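Long-range contact in succinoglycan biosynthesis protein (Bacillus cereus ATCC 14579, PDB 3B55), which binds calcium, belongs to the erythromycin esterase-like family and may act in succinoglycan biosynthesis: residues G305-S317 and A324-S338. The protein carries 1 engineered substitution. Sequence-based numbering, arbitrary orientation.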
ATOM      1  N   GLY A 305      -2.382   0.792  -1.399  1.00  9.94           N
ATOM      2  CA  GLY A 305      -2.191  -0.649  -1.379  1.00  8.02           C
ATOM      3  C   GLY A 305      -3.505  -1.415  -1.470  1.00  9.76           C
ATOM      4  O   GLY A 305      -4.553  -0.840  -1.752  1.00 12.42           O
ATOM      5  N   HIS A 306      -3.450  -2.719  -1.233  1.00  9.36           N
ATOM      6  CA  HIS A 306      -4.633  -3.579  -1.298  1.00 10.37           C
ATOM      7  C   HIS A 306      -5.587  -3.282  -0.129  1.00 13.28           C
ATOM      8  O   HIS A 306      -5.148  -2.864   0.952  1.00 13.60           O
ATOM      9  CB  HIS A 306      -4.178  -5.048  -1.266  1.00  9.92           C
ATOM     10  CG  HIS A 306      -5.262  -6.037  -1.562  1.00  7.57           C
ATOM     11  ND1 HIS A 306      -6.273  -6.322  -0.670  1.00 12.22           N
ATOM     12  CD2 HIS A 306      -5.483  -6.818  -2.645  1.00  7.87           C
ATOM     13  CE1 HIS A 306      -7.071  -7.237  -1.191  1.00 11.26           C
ATOM     14  NE2 HIS A 306      -6.615  -7.555  -2.390  1.00 13.74           N
ATOM     15  N   ASN A 307      -6.889  -3.474  -0.351  1.00 12.55           N
ATOM     16  CA  ASN A 307      -7.894  -3.246   0.697  1.00 12.37           C
ATOM     17  C   ASN A 307      -7.505  -3.935   2.002  1.00 12.19           C
ATOM     18  O   ASN A 307      -7.713  -3.396   3.093  1.00 11.67           O
ATOM     19  CB  ASN A 307      -9.268  -3.782   0.264  1.00 10.73           C
ATOM     20  CG  ASN A 307     -10.074  -2.774  -0.545  1.00 13.95           C
ATOM     21  OD1 ASN A 307     -11.163  -3.082  -1.027  1.00 14.74           O
ATOM     22  ND2 ASN A 307      -9.552  -1.563  -0.682  1.00  9.32           N
ATOM     23  N   GLY A 308      -6.935  -5.128   1.879  1.00 11.03           N
ATOM     24  CA  GLY A 308      -6.536  -5.881   3.053  1.00 11.99           C
ATOM     25  C   GLY A 308      -5.389  -5.305   3.865  1.00 13.12           C
ATOM     26  O   GLY A 308      -5.228  -5.657   5.038  1.00 11.28           O
ATOM     27  N   HIS A 309      -4.590  -4.426   3.264  1.00 11.06           N
ATOM     28  CA  HIS A 309      -3.467  -3.844   3.983  1.00 13.08           C
ATOM     29  C   HIS A 309      -3.731  -2.446   4.547  1.00 12.96           C
ATOM     30  O   HIS A 309      -2.920  -1.929   5.318  1.00 12.58           O
ATOM     31  CB  HIS A 309      -2.215  -3.828   3.093  1.00 13.37           C
ATOM     32  CG  HIS A 309      -1.696  -5.192   2.752  1.00 12.13           C
ATOM     33  ND1 HIS A 309      -1.317  -6.106   3.711  1.00 13.73           N
ATOM     34  CD2 HIS A 309      -1.483  -5.794   1.555  1.00 11.75           C
ATOM     35  CE1 HIS A 309      -0.891  -7.210   3.122  1.00 13.42           C
ATOM     36  NE2 HIS A 309      -0.981  -7.046   1.814  1.00  9.34           N
ATOM     37  N   VAL A 310      -4.855  -1.836   4.171  1.00 10.58           N
ATOM     38  CA  VAL A 310      -5.201  -0.508   4.684  1.00  9.87           C
ATOM     39  C   VAL A 310      -6.485  -0.503   5.510  1.00 13.10           C
ATOM     40  O   VAL A 310      -6.809   0.507   6.139  1.00 13.78           O
ATOM     41  CB  VAL A 310      -5.360   0.558   3.552  1.00 11.30           C
ATOM     42  CG1 VAL A 310      -4.039   0.754   2.822  1.00  5.79           C
ATOM     43  CG2 VAL A 310      -6.452   0.141   2.580  1.00  3.85           C
ATOM     44  N   SER A 311      -7.221  -1.613   5.506  1.00  9.23           N
ATOM     45  CA  SER A 311      -8.459  -1.685   6.275  1.00 10.72           C
ATOM     46  C   SER A 311      -8.119  -1.600   7.754  1.00 12.75           C
ATOM     47  O   SER A 311      -7.022  -1.975   8.165  1.00 11.40           O
ATOM     48  CB  SER A 311      -9.216  -2.983   5.972  1.00 12.77           C
ATOM     49  OG  SER A 311      -8.385  -4.124   6.090  1.00 16.10           O
ATOM     50  N   LYS A 312      -9.048  -1.091   8.558  1.00 13.47           N
ATOM     51  CA  LYS A 312      -8.784  -0.955   9.987  1.00 13.31           C
ATOM     52  C   LYS A 312      -9.016  -2.258  10.732  1.00 12.43           C
ATOM     53  O   LYS A 312      -8.733  -2.355  11.926  1.00 12.58           O
ATOM     54  CB  LYS A 312      -9.636   0.163  10.587  1.00 13.26           C
ATOM     55  CG  LYS A 312      -9.300   1.560  10.062  1.00 18.93           C
ATOM     56  CD  LYS A 312     -10.222   2.603  10.699  1.00 28.22           C
ATOM     57  CE  LYS A 312     -10.058   3.983  10.087  1.00 34.48           C
ATOM     58  NZ  LYS A 312      -8.817   4.688  10.498  1.00 49.84           N
ATOM     59  N   THR A 313      -9.544  -3.254  10.029  1.00 11.48           N
ATOM     60  CA  THR A 313      -9.776  -4.564  10.619  1.00 12.73           C
ATOM     61  C   THR A 313      -9.112  -5.559   9.688  1.00 15.11           C
ATOM     62  O   THR A 313      -8.823  -5.232   8.536  1.00 15.53           O
ATOM     63  CB  THR A 313     -11.272  -4.895  10.747  1.00 13.31           C
ATOM     64  OG1 THR A 313     -11.890  -4.831   9.455  1.00 13.62           O
ATOM     65  CG2 THR A 313     -11.952  -3.912  11.686  1.00 10.14           C
ATOM     66  N   ASN A 314      -8.869  -6.763  10.195  1.00 15.54           N
ATOM     67  CA  ASN A 314      -8.201  -7.820   9.442  1.00 14.75           C
ATOM     68  C   ASN A 314      -9.130  -8.651   8.564  1.00 15.82           C
ATOM     69  O   ASN A 314      -9.839  -9.513   9.063  1.00 19.44           O
ATOM     70  CB  ASN A 314      -7.465  -8.738  10.428  1.00 15.59           C
ATOM     71  CG  ASN A 314      -6.478  -9.681   9.745  1.00 16.49           C
ATOM     72  OD1 ASN A 314      -5.707 -10.377  10.416  1.00 18.28           O
ATOM     73  ND2 ASN A 314      -6.491  -9.702   8.418  1.00 10.04           N
HETATM   74  N   MSE A 315      -9.119  -8.398   7.259  1.00 19.23           N
HETATM   75  CA  MSE A 315      -9.962  -9.160   6.339  1.00 22.82           C
HETATM   76  C   MSE A 315      -9.132 -10.247   5.650  1.00 20.55           C
HETATM   77  O   MSE A 315      -9.655 -11.040   4.874  1.00 23.61           O
HETATM   78  CB  MSE A 315     -10.602  -8.238   5.289  1.00 20.19           C
HETATM   79  CG  MSE A 315      -9.643  -7.606   4.300  1.00 24.16           C
HETATM   80 SE   MSE A 315     -10.576  -6.636   2.891  1.00 46.28          SE
HETATM   81  CE  MSE A 315     -10.737  -4.930   3.754  1.00 31.85           C
ATOM     82  N   LEU A 316      -7.838 -10.272   5.964  1.00 19.76           N
ATOM     83  CA  LEU A 316      -6.891 -11.239   5.414  1.00 19.79           C
ATOM     84  C   LEU A 316      -6.500 -12.234   6.503  1.00 19.64           C
ATOM     85  O   LEU A 316      -5.451 -12.883   6.426  1.00 17.74           O
ATOM     86  CB  LEU A 316      -5.627 -10.518   4.928  1.00 18.28           C
ATOM     87  CG  LEU A 316      -5.478 -10.044   3.480  1.00 24.19           C
ATOM     88  CD1 LEU A 316      -6.813  -9.953   2.771  1.00 19.91           C
ATOM     89  CD2 LEU A 316      -4.772  -8.701   3.494  1.00 22.15           C
ATOM     90  N   SER A 317      -7.349 -12.355   7.515  1.00 19.90           N
ATOM     91  CA  SER A 317      -7.070 -13.250   8.629  1.00 23.11           C
ATOM     92  C   SER A 317      -6.764 -14.703   8.244  1.00 22.79           C
ATOM     93  O   SER A 317      -6.274 -15.465   9.077  1.00 21.20           O
ATOM     94  CB  SER A 317      -8.225 -13.201   9.641  1.00 19.18           C
ATOM     95  OG  SER A 317      -9.480 -13.356   9.006  1.00 26.31           O
ATOM     96  N   ALA A 324      -1.238  -4.145   8.332  1.00  7.06           N
ATOM     97  CA  ALA A 324      -0.729  -2.785   8.474  1.00  7.32           C
ATOM     98  C   ALA A 324      -1.773  -1.777   8.925  1.00  6.58           C
ATOM     99  O   ALA A 324      -1.495  -0.927   9.769  1.00 10.70           O
ATOM    100  CB  ALA A 324      -0.101  -2.333   7.162  1.00  6.77           C
ATOM    101  N   GLY A 325      -2.968  -1.879   8.349  1.00  8.68           N
ATOM    102  CA  GLY A 325      -4.056  -0.974   8.673  1.00  3.94           C
ATOM    103  C   GLY A 325      -4.489  -0.990  10.124  1.00  6.36           C
ATOM    104  O   GLY A 325      -4.991   0.015  10.625  1.00  4.97           O
ATOM    105  N   GLN A 326      -4.325  -2.117  10.809  1.00  8.54           N
ATOM    106  CA  GLN A 326      -4.709  -2.172  12.216  1.00  9.26           C
ATOM    107  C   GLN A 326      -3.676  -1.454  13.079  1.00  9.90           C
ATOM    108  O   GLN A 326      -4.027  -0.808  14.069  1.00 11.31           O
ATOM    109  CB  GLN A 326      -4.850  -3.618  12.683  1.00  9.78           C
ATOM    110  CG  GLN A 326      -6.038  -4.331  12.074  1.00 13.79           C
ATOM    111  CD  GLN A 326      -5.992  -5.815  12.320  1.00 12.33           C
ATOM    112  OE1 GLN A 326      -6.623  -6.323  13.244  1.00 14.78           O
ATOM    113  NE2 GLN A 326      -5.216  -6.520  11.508  1.00 11.38           N
ATOM    114  N   HIS A 327      -2.405  -1.562  12.691  1.00 11.42           N
ATOM    115  CA  HIS A 327      -1.326  -0.913  13.430  1.00  9.56           C
ATOM    116  C   HIS A 327      -1.461   0.583  13.228  1.00  7.97           C
ATOM    117  O   HIS A 327      -1.272   1.358  14.152  1.00  9.25           O
ATOM    118  CB  HIS A 327       0.047  -1.364  12.912  1.00 10.70           C
ATOM    119  CG  HIS A 327       0.237  -2.848  12.889  1.00 11.58           C
ATOM    120  ND1 HIS A 327       0.095  -3.637  14.010  1.00 15.13           N
ATOM    121  CD2 HIS A 327       0.606  -3.680  11.885  1.00 11.34           C
ATOM    122  CE1 HIS A 327       0.374  -4.891  13.699  1.00 16.68           C
ATOM    123  NE2 HIS A 327       0.688  -4.944  12.417  1.00  8.84           N
ATOM    124  N   LEU A 328      -1.776   0.984  11.999  1.00 11.22           N
ATOM    125  CA  LEU A 328      -1.939   2.398  11.691  1.00  9.34           C
ATOM    126  C   LEU A 328      -3.100   3.021  12.468  1.00 11.26           C
ATOM    127  O   LEU A 328      -2.927   4.052  13.112  1.00 11.96           O
ATOM    128  CB  LEU A 328      -2.146   2.592  10.191  1.00  9.90           C
ATOM    129  CG  LEU A 328      -0.902   2.376   9.330  1.00 11.53           C
ATOM    130  CD1 LEU A 328      -1.297   2.276   7.862  1.00  8.29           C
ATOM    131  CD2 LEU A 328       0.079   3.509   9.560  1.00 12.36           C
ATOM    132  N   ALA A 329      -4.279   2.405  12.412  1.00  9.75           N
ATOM    133  CA  ALA A 329      -5.433   2.935  13.141  1.00 11.86           C
ATOM    134  C   ALA A 329      -5.120   2.994  14.637  1.00 11.90           C
ATOM    135  O   ALA A 329      -5.445   3.968  15.320  1.00 11.18           O
ATOM    136  CB  ALA A 329      -6.658   2.055  12.910  1.00  9.14           C
ATOM    137  N   GLU A 330      -4.477   1.939  15.125  1.00 13.37           N
ATOM    138  CA  GLU A 330      -4.097   1.810  16.524  1.00 15.80           C
ATOM    139  C   GLU A 330      -3.135   2.910  16.981  1.00 14.04           C
ATOM    140  O   GLU A 330      -3.205   3.383  18.115  1.00 11.43           O
ATOM    141  CB  GLU A 330      -3.481   0.419  16.743  1.00 16.91           C
ATOM    142  CG  GLU A 330      -2.877   0.167  18.119  1.00 30.03           C
ATOM    143  CD  GLU A 330      -2.580  -1.309  18.344  1.00 34.44           C
ATOM    144  OE1 GLU A 330      -2.156  -1.987  17.377  1.00 44.10           O
ATOM    145  OE2 GLU A 330      -2.764  -1.787  19.483  1.00 42.08           O
ATOM    146  N   TYR A 331      -2.236   3.329  16.102  1.00 12.98           N
ATOM    147  CA  TYR A 331      -1.295   4.373  16.479  1.00 12.50           C
ATOM    148  C   TYR A 331      -1.822   5.776  16.184  1.00 12.11           C
ATOM    149  O   TYR A 331      -1.657   6.689  16.991  1.00  9.06           O
ATOM    150  CB  TYR A 331       0.046   4.156  15.773  1.00 12.93           C
ATOM    151  CG  TYR A 331       1.070   5.232  16.049  1.00 13.59           C
ATOM    152  CD1 TYR A 331       1.095   6.403  15.300  1.00  8.64           C
ATOM    153  CD2 TYR A 331       2.006   5.084  17.076  1.00 19.91           C
ATOM    154  CE1 TYR A 331       2.023   7.408  15.558  1.00 17.36           C
ATOM    155  CE2 TYR A 331       2.943   6.083  17.345  1.00 20.65           C
ATOM    156  CZ  TYR A 331       2.944   7.245  16.581  1.00 21.67           C
ATOM    157  OH  TYR A 331       3.854   8.249  16.839  1.00 20.67           O
ATOM    158  N   TYR A 332      -2.475   5.952  15.042  1.00  9.32           N
ATOM    159  CA  TYR A 332      -2.979   7.274  14.682  1.00 12.25           C
ATOM    160  C   TYR A 332      -4.369   7.637  15.177  1.00 12.31           C
ATOM    161  O   TYR A 332      -4.658   8.810  15.416  1.00 11.32           O
ATOM    162  CB  TYR A 332      -2.921   7.472  13.163  1.00 12.33           C
ATOM    163  CG  TYR A 332      -1.517   7.647  12.628  1.00  8.98           C
ATOM    164  CD1 TYR A 332      -0.802   6.568  12.110  1.00 14.44           C
ATOM    165  CD2 TYR A 332      -0.893   8.891  12.671  1.00 13.04           C
ATOM    166  CE1 TYR A 332       0.500   6.728  11.643  1.00 13.37           C
ATOM    167  CE2 TYR A 332       0.404   9.062  12.217  1.00 14.09           C
ATOM    168  CZ  TYR A 332       1.095   7.981  11.707  1.00 15.26           C
ATOM    169  OH  TYR A 332       2.388   8.158  11.283  1.00 14.89           O
ATOM    170  N   GLY A 333      -5.234   6.649  15.338  1.00 11.98           N
ATOM    171  CA  GLY A 333      -6.569   6.971  15.796  1.00 12.12           C
ATOM    172  C   GLY A 333      -7.282   7.773  14.725  1.00 13.94           C
ATOM    173  O   GLY A 333      -7.316   7.360  13.569  1.00 14.85           O
ATOM    174  N   LYS A 334      -7.831   8.929  15.086  1.00 10.79           N
ATOM    175  CA  LYS A 334      -8.546   9.736  14.111  1.00 12.45           C
ATOM    176  C   LYS A 334      -7.614  10.405  13.110  1.00 11.17           C
ATOM    177  O   LYS A 334      -8.071  11.070  12.187  1.00 11.35           O
ATOM    178  CB  LYS A 334      -9.396  10.803  14.812  1.00 16.60           C
ATOM    179  CG  LYS A 334      -8.582  11.867  15.511  1.00 20.28           C
ATOM    180  CD  LYS A 334      -9.458  12.784  16.342  1.00 31.22           C
ATOM    181  CE  LYS A 334      -8.625  13.861  17.022  1.00 37.50           C
ATOM    182  NZ  LYS A 334      -9.441  14.686  17.950  1.00 39.37           N
ATOM    183  N   ARG A 335      -6.308  10.238  13.280  1.00 10.79           N
ATOM    184  CA  ARG A 335      -5.391  10.851  12.334  1.00 11.31           C
ATOM    185  C   ARG A 335      -5.198  10.008  11.080  1.00  6.97           C
ATOM    186  O   ARG A 335      -4.643  10.480  10.093  1.00  8.69           O
ATOM    187  CB  ARG A 335      -4.047  11.159  13.000  1.00 10.26           C
ATOM    188  CG  ARG A 335      -4.122  12.363  13.942  1.00 13.45           C
ATOM    189  CD  ARG A 335      -2.757  13.023  14.108  1.00 11.48           C
ATOM    190  NE  ARG A 335      -1.817  12.134  14.777  1.00 22.25           N
ATOM    191  CZ  ARG A 335      -0.537  12.017  14.446  1.00 22.65           C
ATOM    192  NH1 ARG A 335      -0.047  12.737  13.442  1.00 16.72           N
ATOM    193  NH2 ARG A 335       0.248  11.187  15.123  1.00 18.15           N
ATOM    194  N   TYR A 336      -5.656   8.758  11.129  1.00  9.60           N
ATOM    195  CA  TYR A 336      -5.570   7.858   9.985  1.00  6.76           C
ATOM    196  C   TYR A 336      -6.975   7.680   9.434  1.00 10.01           C
ATOM    197  O   TYR A 336      -7.882   7.307  10.173  1.00 11.12           O
ATOM    198  CB  TYR A 336      -5.026   6.489  10.399  1.00  5.66           C
ATOM    199  CG  TYR A 336      -5.032   5.454   9.291  1.00  4.95           C
ATOM    200  CD1 TYR A 336      -4.395   5.701   8.077  1.00  7.59           C
ATOM    201  CD2 TYR A 336      -5.670   4.223   9.460  1.00  7.41           C
ATOM    202  CE1 TYR A 336      -4.386   4.757   7.063  1.00  6.68           C
ATOM    203  CE2 TYR A 336      -5.670   3.269   8.445  1.00 11.14           C
ATOM    204  CZ  TYR A 336      -5.024   3.545   7.249  1.00  6.98           C
ATOM    205  OH  TYR A 336      -5.011   2.615   6.238  1.00  9.11           O
ATOM    206  N   VAL A 337      -7.155   7.968   8.150  1.00 10.21           N
ATOM    207  CA  VAL A 337      -8.449   7.800   7.503  1.00 10.75           C
ATOM    208  C   VAL A 337      -8.257   6.675   6.504  1.00  8.21           C
ATOM    209  O   VAL A 337      -7.280   6.658   5.760  1.00 10.54           O
ATOM    210  CB  VAL A 337      -8.907   9.076   6.758  1.00 12.62           C
ATOM    211  CG1 VAL A 337     -10.093   8.751   5.864  1.00 14.58           C
ATOM    212  CG2 VAL A 337      -9.304  10.144   7.760  1.00 17.53           C
ATOM    213  N   SER A 338      -9.180   5.723   6.497  1.00  8.82           N
ATOM    214  CA  SER A 338      -9.071   4.585   5.593  1.00  9.30           C
ATOM    215  C   SER A 338     -10.154   4.577   4.528  1.00  7.99           C
ATOM    216  O   SER A 338     -11.348   4.531   4.832  1.00  6.46           O
ATOM    217  CB  SER A 338      -9.127   3.280   6.401  1.00  8.22           C
ATOM    218  OG  SER A 338      -9.114   2.147   5.558  1.00 14.32           O
TER
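Ala324 begins its helix against His309, its CB 3.4 Å from His309 O; the His309 ring, held by Asp284 through ND1, lies about 4 Å (nearest side-chain atom) from the calcium bound by His85 and Glu113. At Gly325 the two backbones come closest: the bare CA lies 3.2 Å from Ser311 O in a CA-H...O contact. One residue on, the side chain of Gln326 lies along the loop, CG 3.3 Å from Lys312 O and the amide beside CB of Asn314. Ala329 offers its methyl to CG of Lys312, whose chain runs extended over it and bends only at the last torsion (chi4 -75°). After that bend Lys312 NZ donates a hydrogen bond to Tyr336 O (2.8 Å) from above the carbonyl plane. Tyr336, its ring swung away from the backbone N (chi1 174°), reaches back beneath the helix, one ring face under Leu328 CB, and its OH donates in plane to a lone pair of Val310 O (2.8 Å). Ser338 OG gives the same buried oxygen a second bond from above its plane (2.9 Å). The contact thus packs helix 324-332 and the start of strand 336-344 against the turn after strand 301-306, with strand 77-82 between these two strands in the sheet and helix 278-298 alongside.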